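Local coordinates for protein aminoglycoside N(6')-acetyltransferase type 1 (Salmonella choleraesuis, PDB 2VBQ) that transfers the acetyl group of acetyl-CoA to the 6'-amino group of aminoglycosides, so conferring resistance to antibiotics such as amikacin and tobramycin, and works as a homodimer, at residues R35-R38 with K39-W42; D85-N88 with G89-S92; F102-P105 with S106-Q109; L116-A119 with V120-G124; E139-I142 with S143-V146. All blocks are in the same frame, centred on the assembly; numbering follows the deposited sequence.

Contact 1 of 5, residues R35-R38 with K39-W42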
loop_
_atom_site.group_PDB
_atom_site.type_symbol
_atom_site.label_atom_id
_atom_site.label_comp_id
_atom_site.label_asym_id
_atom_site.label_seq_id
_atom_site.Cartn_x
_atom_site.Cartn_y
_atom_site.Cartn_z
ATOM N N ARG A 35 5.160 4.103 22.883
ATOM C CA ARG A 35 6.381 4.793 22.468
ATOM C C ARG A 35 7.662 4.035 22.933
ATOM O O ARG A 35 8.625 3.924 22.182
ATOM C CB ARG A 35 6.406 6.230 23.020
ATOM C CG ARG A 35 5.349 7.222 22.496
ATOM C CD ARG A 35 5.765 8.672 22.956
ATOM N NE ARG A 35 4.616 9.468 23.405
ATOM C CZ ARG A 35 4.370 9.792 24.677
ATOM N NH1 ARG A 35 5.199 9.411 25.650
ATOM N NH2 ARG A 35 3.294 10.511 24.985
ATOM N N GLY A 36 7.652 3.483 24.145
ATOM C CA GLY A 36 8.826 2.737 24.650
ATOM C C GLY A 36 9.179 1.519 23.800
ATOM O O GLY A 36 10.364 1.227 23.560
ATOM N N LEU A 37 8.151 0.811 23.335
ATOM C CA LEU A 37 8.320 -0.349 22.470
ATOM C C LEU A 37 8.606 0.013 21.014
ATOM O O LEU A 37 9.454 -0.596 20.357
ATOM C CB LEU A 37 7.059 -1.223 22.548
ATOM C CG LEU A 37 6.946 -2.074 23.796
ATOM C CD1 LEU A 37 5.490 -2.524 24.004
ATOM C CD2 LEU A 37 7.954 -3.279 23.747
ATOM N N ARG A 38 7.887 1.016 20.512
ATOM C CA ARG A 38 8.027 1.446 19.120
ATOM C C ARG A 38 9.456 1.878 18.773
ATOM O O ARG A 38 9.953 1.639 17.665
ATOM C CB ARG A 38 7.027 2.568 18.831
ATOM C CG ARG A 38 6.570 2.622 17.381
ATOM C CD ARG A 38 5.416 3.547 17.343
ATOM N NE ARG A 38 4.732 3.670 16.065
ATOM C CZ ARG A 38 4.828 4.723 15.260
ATOM N NH1 ARG A 38 5.630 5.738 15.573
ATOM N NH2 ARG A 38 4.119 4.757 14.135
ATOM N N LYS A 39 10.129 2.501 19.739
ATOM C CA LYS A 39 11.499 2.949 19.531
ATOM C C LYS A 39 12.465 1.772 19.445
ATOM O O LYS A 39 13.598 1.920 18.948
ATOM C CB LYS A 39 11.904 3.934 20.637
ATOM C CG LYS A 39 11.179 5.259 20.497
ATOM C CD LYS A 39 11.052 6.035 21.809
ATOM C CE LYS A 39 11.186 7.515 21.532
ATOM N NZ LYS A 39 10.057 8.310 22.113
ATOM N N GLN A 40 12.033 0.607 19.931
ATOM C CA GLN A 40 12.841 -0.593 19.795
ATOM C C GLN A 40 12.581 -1.325 18.477
ATOM O O GLN A 40 13.486 -1.953 17.929
ATOM C CB GLN A 40 12.656 -1.533 20.977
ATOM C CG GLN A 40 13.024 -0.912 22.316
ATOM C CD GLN A 40 12.665 -1.812 23.494
ATOM O OE1 GLN A 40 13.285 -2.873 23.689
ATOM N NE2 GLN A 40 11.652 -1.392 24.286
ATOM N N LEU A 41 11.358 -1.249 17.956
ATOM C CA LEU A 41 11.106 -1.818 16.640
ATOM C C LEU A 41 11.840 -0.992 15.566
ATOM O O LEU A 41 12.488 -1.552 14.662
ATOM C CB LEU A 41 9.606 -1.909 16.315
ATOM C CG LEU A 41 9.247 -2.379 14.894
ATOM C CD1 LEU A 41 9.811 -3.786 14.585
ATOM C CD2 LEU A 41 7.744 -2.332 14.669
ATOM N N TRP A 42 11.733 0.330 15.692
ATOM C CA TRP A 42 12.298 1.265 14.738
ATOM C C TRP A 42 13.292 2.202 15.458
ATOM O O TRP A 42 12.955 3.354 15.753
ATOM C CB TRP A 42 11.161 2.068 14.067
ATOM C CG TRP A 42 10.271 1.254 13.153
ATOM C CD1 TRP A 42 10.675 0.480 12.103
ATOM C CD2 TRP A 42 8.825 1.169 13.177
ATOM N NE1 TRP A 42 9.588 -0.105 11.497
ATOM C CE2 TRP A 42 8.442 0.303 12.124
ATOM C CE3 TRP A 42 7.824 1.716 14.003
ATOM C CZ2 TRP A 42 7.097 -0.018 11.854
ATOM C CZ3 TRP A 42 6.478 1.385 13.744
ATOM C CH2 TRP A 42 6.134 0.526 12.670
#
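L37 O takes two backbone donors at the end of helix 31-41, Q40 N at 2.9 Å and L41 N at 3.1 Å. The second lies in the carbonyl plane, whereas the first comes from well above it. One residue on, W42 N reaches R38 O at 3.0 Å, a last helical bond made by the first residue to leave helical backbone angles. Q40 also returns to the helix through its side chain: with its chain extended beyond CG, NE2 gives G36 O a nearly straight bond (3.0 Å, 175°), and the oxygen lies in the plane of the amide. The arginine-tryptophan pair shows a different geometry. R38 runs extended past the six-membered part of the W42 indole, CG 3.7 Å from CE3 and NE 3.7 Å from CZ3. The guanidinium stands nearly upright to the indole, 84° apart, so NE meets the ring at its edge while CZ3 lies over one face of the guanidinium. D79 and D53 form salt bridges with R38, and L41 packs on F102. With these two aspartates as counter-ions, the charge of R38 is probably well compensated where it lies against W42; both residues, with L41, touch the bound bisubstrate inhibitor.

Contact 2 of 5, residues D85-N88 with G89-S92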
loop_
_atom_site.group_PDB
_atom_site.type_symbol
_atom_site.label_atom_id
_atom_site.label_comp_id
_atom_site.label_asym_id
_atom_site.label_seq_id
_atom_site.Cartn_x
_atom_site.Cartn_y
_atom_site.Cartn_z
ATOM N N ASP A 85 -6.460 2.914 0.051
ATOM C CA ASP A 85 -5.577 2.840 -1.130
ATOM C C ASP A 85 -5.578 1.375 -1.611
ATOM O O ASP A 85 -5.836 0.454 -0.819
ATOM C CB ASP A 85 -4.123 3.196 -0.806
ATOM C CG ASP A 85 -3.915 4.641 -0.355
ATOM O OD1 ASP A 85 -4.800 5.508 -0.475
ATOM O OD2 ASP A 85 -2.806 4.912 0.143
ATOM N N TYR A 86 -5.313 1.169 -2.898
ATOM C CA TYR A 86 -5.073 -0.186 -3.393
ATOM C C TYR A 86 -4.041 -0.859 -2.492
ATOM O O TYR A 86 -2.968 -0.278 -2.223
ATOM C CB TYR A 86 -4.538 -0.168 -4.838
ATOM C CG TYR A 86 -4.045 -1.534 -5.240
ATOM C CD1 TYR A 86 -4.957 -2.559 -5.549
ATOM C CD2 TYR A 86 -2.684 -1.833 -5.252
ATOM C CE1 TYR A 86 -4.520 -3.836 -5.885
ATOM C CE2 TYR A 86 -2.238 -3.125 -5.589
ATOM C CZ TYR A 86 -3.165 -4.102 -5.902
ATOM O OH TYR A 86 -2.725 -5.369 -6.231
ATOM N N VAL A 87 -4.356 -2.068 -2.017
ATOM C CA VAL A 87 -3.382 -2.895 -1.310
ATOM C C VAL A 87 -2.957 -4.097 -2.193
ATOM O O VAL A 87 -3.804 -4.878 -2.656
ATOM C CB VAL A 87 -3.910 -3.410 0.066
ATOM C CG1 VAL A 87 -2.808 -4.192 0.804
ATOM C CG2 VAL A 87 -4.421 -2.235 0.945
ATOM N N ASN A 88 -1.653 -4.228 -2.397
ATOM C CA ASN A 88 -1.082 -5.337 -3.161
ATOM C C ASN A 88 -1.617 -6.686 -2.710
ATOM O O ASN A 88 -1.589 -6.998 -1.499
ATOM C CB ASN A 88 0.458 -5.323 -3.095
ATOM C CG ASN A 88 1.072 -4.043 -3.649
ATOM O OD1 ASN A 88 0.951 -2.971 -3.049
ATOM N ND2 ASN A 88 1.765 -4.155 -4.796
ATOM N N GLY A 89 -2.126 -7.454 -3.682
ATOM C CA GLY A 89 -2.610 -8.812 -3.476
ATOM C C GLY A 89 -4.037 -8.945 -2.982
ATOM O O GLY A 89 -4.531 -10.050 -2.833
ATOM N N CYS A 90 -4.693 -7.808 -2.714
ATOM C CA CYS A 90 -6.072 -7.785 -2.217
ATOM C C CYS A 90 -7.057 -7.498 -3.340
ATOM O O CYS A 90 -6.704 -6.840 -4.303
ATOM C CB CYS A 90 -6.212 -6.743 -1.088
ATOM S SG CYS A 90 -5.242 -7.186 0.394
ATOM N N ASP A 91 -8.288 -7.979 -3.191
ATOM C CA ASP A 91 -9.356 -7.775 -4.177
ATOM C C ASP A 91 -10.433 -6.833 -3.702
ATOM O O ASP A 91 -11.252 -6.385 -4.508
ATOM C CB ASP A 91 -10.021 -9.106 -4.563
ATOM C CG ASP A 91 -9.038 -10.115 -5.064
ATOM O OD1 ASP A 91 -8.206 -9.768 -5.941
ATOM O OD2 ASP A 91 -9.093 -11.273 -4.583
ATOM N N SER A 92 -10.470 -6.534 -2.409
ATOM C CA SER A 92 -11.544 -5.684 -1.893
ATOM C C SER A 92 -10.988 -4.433 -1.237
ATOM O O SER A 92 -9.769 -4.275 -1.146
ATOM C CB SER A 92 -12.464 -6.466 -0.938
ATOM O OG SER A 92 -11.724 -6.990 0.147
HETATM O O HOH W 1 -4.625 -7.308 -6.096
HETATM O O HOH W 2 -7.367 -3.092 -1.955
#
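The Y86 side chain meets the following residues with the far end of its ring. From CB the ring leaves with CG anti to the backbone N (chi1 169°), which brings its outer half near the turn formed by the next residues. CE1 is the first atom to come near, 4.0 Å from C90 O, and CZ is 4.2 Å from G89 N. At the tip, OH lies 3.3 Å from G89 N. A water joins the same hydroxyl to the backbone, 2.7 Å from Y86 OH, and donates to C90 O at 2.8 Å. The hydroxyl also hydrogen-bonds a nitrogen of the bound bisubstrate inhibitor, in keeping with its known role in binding substrate. These residues form a type II beta turn from V87 to C90, in the loop between strands 73-83 and 95-103. G89 holds its third position with phi 84°, and C90 N closes it onto V87 O at 3.1 Å. Within the turn, V87 CG1 rests 3.9 Å from C90 SG, and both side chains pack on A133 and V95. A second water accepts from V87 N and donates to S92 O at 2.8 Å, bridging the two arms of the loop. The N88 amide finds its partners elsewhere: ND2 bonds E156 and also D135 of the second subunit.

Contact 3 of 5, residues F102-P105 with S106-Q109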
loop_
_atom_site.group_PDB
_atom_site.type_symbol
_atom_site.label_atom_id
_atom_site.label_comp_id
_atom_site.label_asym_id
_atom_site.label_seq_id
_atom_site.Cartn_x
_atom_site.Cartn_y
_atom_site.Cartn_z
ATOM N N PHE A 102 5.930 -5.924 16.908
ATOM C CA PHE A 102 7.160 -6.150 17.659
ATOM C C PHE A 102 6.831 -6.741 19.009
ATOM O O PHE A 102 5.924 -6.261 19.698
ATOM C CB PHE A 102 7.928 -4.828 17.836
ATOM C CG PHE A 102 9.133 -4.937 18.764
ATOM C CD1 PHE A 102 10.390 -5.339 18.270
ATOM C CD2 PHE A 102 9.009 -4.628 20.117
ATOM C CE1 PHE A 102 11.527 -5.441 19.158
ATOM C CE2 PHE A 102 10.109 -4.731 20.994
ATOM C CZ PHE A 102 11.364 -5.133 20.503
ATOM N N VAL A 103 7.566 -7.779 19.392
ATOM C CA VAL A 103 7.459 -8.377 20.719
ATOM C C VAL A 103 8.865 -8.402 21.303
ATOM O O VAL A 103 9.816 -8.733 20.581
ATOM C CB VAL A 103 6.863 -9.821 20.674
ATOM C CG1 VAL A 103 6.869 -10.497 22.062
ATOM C CG2 VAL A 103 5.439 -9.803 20.092
ATOM N N LEU A 104 9.004 -8.000 22.567
ATOM C CA LEU A 104 10.332 -7.971 23.207
ATOM C C LEU A 104 11.004 -9.340 23.106
ATOM O O LEU A 104 10.331 -10.365 23.293
ATOM C CB LEU A 104 10.210 -7.599 24.690
ATOM C CG LEU A 104 9.918 -6.122 24.989
ATOM C CD1 LEU A 104 9.511 -5.953 26.427
ATOM C CD2 LEU A 104 11.112 -5.251 24.673
ATOM N N PRO A 105 12.323 -9.359 22.822
ATOM C CA PRO A 105 13.090 -10.622 22.698
ATOM C C PRO A 105 12.753 -11.678 23.764
ATOM O O PRO A 105 12.462 -12.815 23.391
ATOM C CB PRO A 105 14.547 -10.154 22.751
ATOM C CG PRO A 105 14.492 -8.821 22.076
ATOM C CD PRO A 105 13.185 -8.184 22.561
ATOM N N SER A 106 12.674 -11.284 25.043
ATOM C CA SER A 106 12.494 -12.232 26.146
ATOM C C SER A 106 11.101 -12.842 26.207
ATOM O O SER A 106 10.894 -13.842 26.909
ATOM C CB SER A 106 12.817 -11.605 27.506
ATOM O OG SER A 106 14.162 -11.167 27.557
ATOM N N PHE A 107 10.146 -12.217 25.510
ATOM C CA PHE A 107 8.745 -12.671 25.533
ATOM C C PHE A 107 8.264 -13.343 24.227
ATOM O O PHE A 107 7.070 -13.610 24.076
ATOM C CB PHE A 107 7.808 -11.505 25.943
ATOM C CG PHE A 107 8.090 -10.964 27.319
ATOM C CD1 PHE A 107 7.474 -11.508 28.430
ATOM C CD2 PHE A 107 9.001 -9.929 27.505
ATOM C CE1 PHE A 107 7.743 -11.019 29.726
ATOM C CE2 PHE A 107 9.296 -9.445 28.789
ATOM C CZ PHE A 107 8.662 -9.996 29.900
ATOM N N ARG A 108 9.200 -13.645 23.326
ATOM C CA ARG A 108 8.913 -14.211 21.999
ATOM C C ARG A 108 8.581 -15.703 22.010
ATOM O O ARG A 108 8.974 -16.427 22.933
ATOM C CB ARG A 108 10.071 -13.912 21.037
ATOM C CG ARG A 108 10.004 -12.501 20.498
ATOM C CD ARG A 108 11.160 -12.140 19.604
ATOM N NE ARG A 108 11.283 -10.686 19.477
ATOM C CZ ARG A 108 12.336 -10.048 18.960
ATOM N NH1 ARG A 108 13.373 -10.726 18.456
ATOM N NH2 ARG A 108 12.354 -8.718 18.944
ATOM N N GLN A 109 7.842 -16.154 20.993
ATOM C CA GLN A 109 7.410 -17.568 20.858
ATOM C C GLN A 109 6.526 -18.034 22.025
ATOM O O GLN A 109 6.616 -19.176 22.470
ATOM C CB GLN A 109 8.609 -18.530 20.654
ATOM C CG GLN A 109 9.634 -18.058 19.607
ATOM C CD GLN A 109 10.577 -19.173 19.105
ATOM O OE1 GLN A 109 10.132 -20.221 18.623
ATOM N NE2 GLN A 109 11.877 -18.914 19.170
#
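The R108 guanidinium meets the end of strand 95-103 with its edge. P105 CA lies over one face, 3.7 Å above the plane, while V103 O and F102 CE1 meet the edge. The stretch is the strand-to-loop junction of the GNAT fold: R108 begins the R-x-x-G-x-A signature that ends at A113, the loop that binds acetyl-CoA. R108 is extended from CG to NE, and this length takes it back alongside P105 to the strand. There NE donates to V103 O at 2.7 Å (154°), with the oxygen in the guanidinium plane, and NH2 adds a weak bond to the same atom. The carbonyl thus takes two donors from one guanidinium, which should limit the rotation of the group. NH2 also comes to 3.4 Å from F102 CE1, the ring and guanidinium planes nearly perpendicular at 86°.

Next, the chain turns through P105 and S106. F107 N bonds L104 O at 2.9 Å, the donor standing above the carbonyl plane, and a weak bond from R108 N to P105 O follows. The F107 ring is met at its edge, L104 CB 3.8 Å from F107 CD2, the two side chains running side by side in the same direction. F102 and L104 also pack on L37 of helix 31-41, and the backbone of V103 and of Q109 bonds the bisubstrate inhibitor. V103 CG1 also rests 3.7 Å from F107 O.

Contact 4 of 5, residues L116-A119 with V120-G124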
loop_
_atom_site.group_PDB
_atom_site.type_symbol
_atom_site.label_atom_id
_atom_site.label_comp_id
_atom_site.label_asym_id
_atom_site.label_seq_id
_atom_site.Cartn_x
_atom_site.Cartn_y
_atom_site.Cartn_z
ATOM N N LEU A 116 -1.873 -10.314 19.401
ATOM C CA LEU A 116 -1.854 -8.969 18.818
ATOM C C LEU A 116 -2.568 -8.935 17.446
ATOM O O LEU A 116 -3.414 -8.081 17.198
ATOM C CB LEU A 116 -0.413 -8.459 18.672
ATOM C CG LEU A 116 0.230 -7.926 19.956
ATOM C CD1 LEU A 116 1.778 -7.818 19.796
ATOM C CD2 LEU A 116 -0.412 -6.547 20.329
ATOM N N ILE A 117 -2.226 -9.881 16.574
ATOM C CA ILE A 117 -2.804 -9.944 15.229
ATOM C C ILE A 117 -4.319 -10.288 15.264
ATOM O O ILE A 117 -5.105 -9.753 14.473
ATOM C CB ILE A 117 -1.954 -10.908 14.317
ATOM C CG1 ILE A 117 -0.630 -10.212 13.964
ATOM C CG2 ILE A 117 -2.699 -11.325 13.016
ATOM C CD1 ILE A 117 0.442 -11.131 13.396
ATOM N N ALA A 118 -4.710 -11.151 16.200
ATOM C CA ALA A 118 -6.127 -11.437 16.452
ATOM C C ALA A 118 -6.923 -10.173 16.807
ATOM O O ALA A 118 -8.068 -10.002 16.343
ATOM C CB ALA A 118 -6.272 -12.492 17.522
ATOM N N ALA A 119 -6.319 -9.292 17.615
ATOM C CA ALA A 119 -6.913 -8.002 17.966
ATOM C C ALA A 119 -7.026 -7.067 16.748
ATOM O O ALA A 119 -8.063 -6.404 16.578
ATOM C CB ALA A 119 -6.112 -7.315 19.096
ATOM N N VAL A 120 -5.962 -6.980 15.940
ATOM C CA VAL A 120 -5.999 -6.204 14.672
ATOM C C VAL A 120 -7.134 -6.710 13.762
ATOM O O VAL A 120 -7.904 -5.910 13.220
ATOM C CB VAL A 120 -4.643 -6.287 13.881
ATOM C CG1 VAL A 120 -4.805 -5.754 12.422
ATOM C CG2 VAL A 120 -3.514 -5.562 14.622
ATOM N N GLN A 121 -7.185 -8.030 13.563
ATOM C CA GLN A 121 -8.265 -8.682 12.789
ATOM C C GLN A 121 -9.669 -8.350 13.285
ATOM O O GLN A 121 -10.557 -8.005 12.478
ATOM C CB GLN A 121 -8.073 -10.209 12.730
ATOM C CG GLN A 121 -9.037 -10.892 11.734
ATOM C CD GLN A 121 -8.833 -12.389 11.639
ATOM O OE1 GLN A 121 -7.707 -12.884 11.664
ATOM N NE2 GLN A 121 -9.933 -13.122 11.533
ATOM N N ARG A 122 -9.866 -8.460 14.599
ATOM C CA ARG A 122 -11.127 -8.128 15.284
ATOM C C ARG A 122 -11.519 -6.663 14.994
ATOM O O ARG A 122 -12.636 -6.369 14.559
ATOM C CB ARG A 122 -10.957 -8.377 16.798
ATOM C CG ARG A 122 -12.205 -8.224 17.701
ATOM C CD ARG A 122 -11.836 -8.425 19.199
ATOM N NE ARG A 122 -10.996 -9.627 19.345
ATOM C CZ ARG A 122 -9.822 -9.725 19.984
ATOM N NH1 ARG A 122 -9.290 -8.690 20.641
ATOM N NH2 ARG A 122 -9.180 -10.891 19.973
ATOM N N TRP A 123 -10.570 -5.748 15.202
ATOM C CA TRP A 123 -10.765 -4.343 14.882
ATOM C C TRP A 123 -11.166 -4.129 13.390
ATOM O O TRP A 123 -12.160 -3.429 13.078
ATOM C CB TRP A 123 -9.495 -3.541 15.256
ATOM C CG TRP A 123 -9.584 -2.075 14.968
ATOM C CD1 TRP A 123 -10.402 -1.160 15.588
ATOM C CD2 TRP A 123 -8.817 -1.346 14.007
ATOM N NE1 TRP A 123 -10.191 0.083 15.059
ATOM C CE2 TRP A 123 -9.229 -0.001 14.082
ATOM C CE3 TRP A 123 -7.831 -1.700 13.076
ATOM C CZ2 TRP A 123 -8.694 0.997 13.254
ATOM C CZ3 TRP A 123 -7.285 -0.712 12.265
ATOM C CH2 TRP A 123 -7.715 0.636 12.367
ATOM N N GLY A 124 -10.415 -4.728 12.482
ATOM C CA GLY A 124 -10.703 -4.545 11.059
ATOM C C GLY A 124 -12.027 -5.182 10.637
ATOM O O GLY A 124 -12.773 -4.628 9.799
#
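I117 O receives Q121 N at 2.9 Å and 173°, one of four i to i+4 bonds between 116-119 and 120-124 in helix 112-126. Along the same run V120 N reaches L116 O, R122 N reaches A118 O at 2.9 Å, and W123 N reaches A119 O. R122 gives the turn its distinctive side-chain arrangement. Its chain starts anti to the backbone N (chi1 -174°) but bends at chi3 (-47°), folding the guanidinium back onto the preceding turn. One face then lies over backbone: NH1 is 3.6 Å from A119 CA, and NH2 is 3.9 Å from A118 O, too far for a bond. The guanidinium also rests near the alanine methyls, NH1 3.8 Å from A119 CB. On the inner side V120 CG2 tucks against L116 O at 3.6 Å. The helix is the crossover of a beta-alpha-beta unit between the parallel strands 95-103 and 131-136. Against the sheet, L116 packs on F66 and I101, V120 on F66, V96 and A80, and W123 on A64, V96, A80 and I82. I117 meets I101 and M132, and Q121 reaches the second subunit, packing on its C165.

Contact 5 of 5, residues E139-I142 with S143-V146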
loop_
_atom_site.group_PDB
_atom_site.type_symbol
_atom_site.label_atom_id
_atom_site.label_comp_id
_atom_site.label_asym_id
_atom_site.label_seq_id
_atom_site.Cartn_x
_atom_site.Cartn_y
_atom_site.Cartn_z
ATOM N N GLU A 139 14.208 -10.608 3.292
ATOM C CA GLU A 139 15.307 -10.976 4.185
ATOM C C GLU A 139 14.846 -11.426 5.570
ATOM O O GLU A 139 15.576 -12.112 6.268
ATOM C CB GLU A 139 16.272 -9.793 4.341
ATOM C CG GLU A 139 17.030 -9.456 3.053
ATOM C CD GLU A 139 17.731 -8.109 3.108
ATOM O OE1 GLU A 139 18.055 -7.622 4.225
ATOM O OE2 GLU A 139 17.958 -7.527 2.021
ATOM N N ASN A 140 13.653 -11.016 5.983
ATOM C CA ASN A 140 13.188 -11.309 7.350
ATOM C C ASN A 140 12.446 -12.633 7.373
ATOM O O ASN A 140 11.214 -12.676 7.258
ATOM C CB ASN A 140 12.308 -10.158 7.874
ATOM C CG ASN A 140 11.943 -10.318 9.341
ATOM O OD1 ASN A 140 11.975 -11.423 9.895
ATOM N ND2 ASN A 140 11.557 -9.213 9.967
ATOM N N THR A 141 13.206 -13.724 7.508
ATOM C CA THR A 141 12.627 -15.054 7.359
ATOM C C THR A 141 11.729 -15.416 8.543
ATOM O O THR A 141 10.722 -16.077 8.353
ATOM C CB THR A 141 13.719 -16.141 7.133
ATOM O OG1 THR A 141 14.735 -15.982 8.118
ATOM C CG2 THR A 141 14.365 -15.981 5.757
ATOM N N ILE A 142 12.059 -14.945 9.747
ATOM C CA ILE A 142 11.213 -15.216 10.928
ATOM C C ILE A 142 9.820 -14.591 10.719
ATOM O O ILE A 142 8.785 -15.235 10.950
ATOM C CB ILE A 142 11.859 -14.727 12.248
ATOM C CG1 ILE A 142 13.015 -15.671 12.663
ATOM C CG2 ILE A 142 10.812 -14.666 13.394
ATOM C CD1 ILE A 142 13.876 -15.119 13.781
ATOM N N SER A 143 9.805 -13.351 10.237
ATOM C CA SER A 143 8.538 -12.678 9.938
ATOM C C SER A 143 7.705 -13.444 8.918
ATOM O O SER A 143 6.506 -13.568 9.081
ATOM C CB SER A 143 8.744 -11.249 9.455
ATOM O OG SER A 143 7.466 -10.682 9.200
ATOM N N GLN A 144 8.342 -13.939 7.860
ATOM C CA GLN A 144 7.630 -14.740 6.850
ATOM C C GLN A 144 6.988 -15.975 7.499
ATOM O O GLN A 144 5.803 -16.227 7.325
ATOM C CB GLN A 144 8.587 -15.124 5.713
ATOM C CG GLN A 144 9.205 -13.894 4.992
ATOM C CD GLN A 144 10.396 -14.255 4.136
ATOM O OE1 GLN A 144 10.383 -15.278 3.445
ATOM N NE2 GLN A 144 11.435 -13.422 4.176
ATOM N N LYS A 145 7.769 -16.719 8.280
ATOM C CA LYS A 145 7.266 -17.905 9.006
ATOM C C LYS A 145 6.091 -17.572 9.932
ATOM O O LYS A 145 5.065 -18.267 9.945
ATOM C CB LYS A 145 8.406 -18.543 9.812
ATOM C CG LYS A 145 9.476 -19.197 8.923
ATOM C CD LYS A 145 10.802 -19.309 9.678
ATOM C CE LYS A 145 11.822 -20.122 8.877
ATOM N NZ LYS A 145 13.091 -20.282 9.645
ATOM N N VAL A 146 6.251 -16.478 10.682
ATOM C CA VAL A 146 5.205 -15.955 11.547
ATOM C C VAL A 146 3.934 -15.648 10.758
ATOM O O VAL A 146 2.850 -16.097 11.129
ATOM C CB VAL A 146 5.691 -14.682 12.339
ATOM C CG1 VAL A 146 4.528 -14.005 13.074
ATOM C CG2 VAL A 146 6.795 -15.048 13.325
#
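N140 is the N-cap of helix 141-149, and its side chain both caps the helix and takes part in the acetyl-CoA site. With CG anti to the backbone N (chi1 -173°) the amide swings back over the first turn, where OD1 accepts from S143 N at 2.9 Å and 161°. The donor stands well above the amide plane of N140, by 51°. The same side chain packs on the serine, and N140 CG lies 3.3 Å from S143 CB. Its other end, ND2, hydrogen-bonds the bound bisubstrate inhibitor, so the cap probably positions the amide for the ligand, consistent with N140 being an acetyl-CoA-binding residue. The N140 backbone, itself the centre of an inverse gamma turn, adds more: its O accepts Q144 N at 3.2 Å within the carbonyl plane, and Q144 NE2 makes a weak, bent bond to the same oxygen. Q144 NE2 also has weak bonds to S137 O and P138 O, in the chain just before the helix. S143 OG bonds T136 OG1, fixing the helix start to the end of strand 131-136.

Farther along, K145 N reaches T141 O and V146 N reaches I142 O at 2.8 Å, continuing the regular pattern. The aliphatic stem of K145 passes close to the same T141 carbonyl, CG 3.4 Å from O. I142 and V146, one turn apart, cross with CG2 of each 4.0 Å from that of the other.

Overall arrangement
Every contact is local and the five follow one another along the chain without nesting or crossing. Contact 1 finishes helix 31-41, contact 2 folds the loop between strands 73-83 and 95-103, contact 3 turns the chain out of strand 95-103, contact 4 lies within helix 112-126, and contact 5 begins helix 141-149. Contacts 1 and 3 pack against each other, joining helix 31-41 to the end of strand 95-103. Contacts 3 and 4 meet as V103 packs on L116, in the beta-alpha-beta unit. Contacts 4 and 5 come within about 5 Å at nearest atoms. Contact 2 stands apart, about 28 Å from contact 1 centre to centre, and meets the second subunit, whose R162 and D135 pair with D91 and N88.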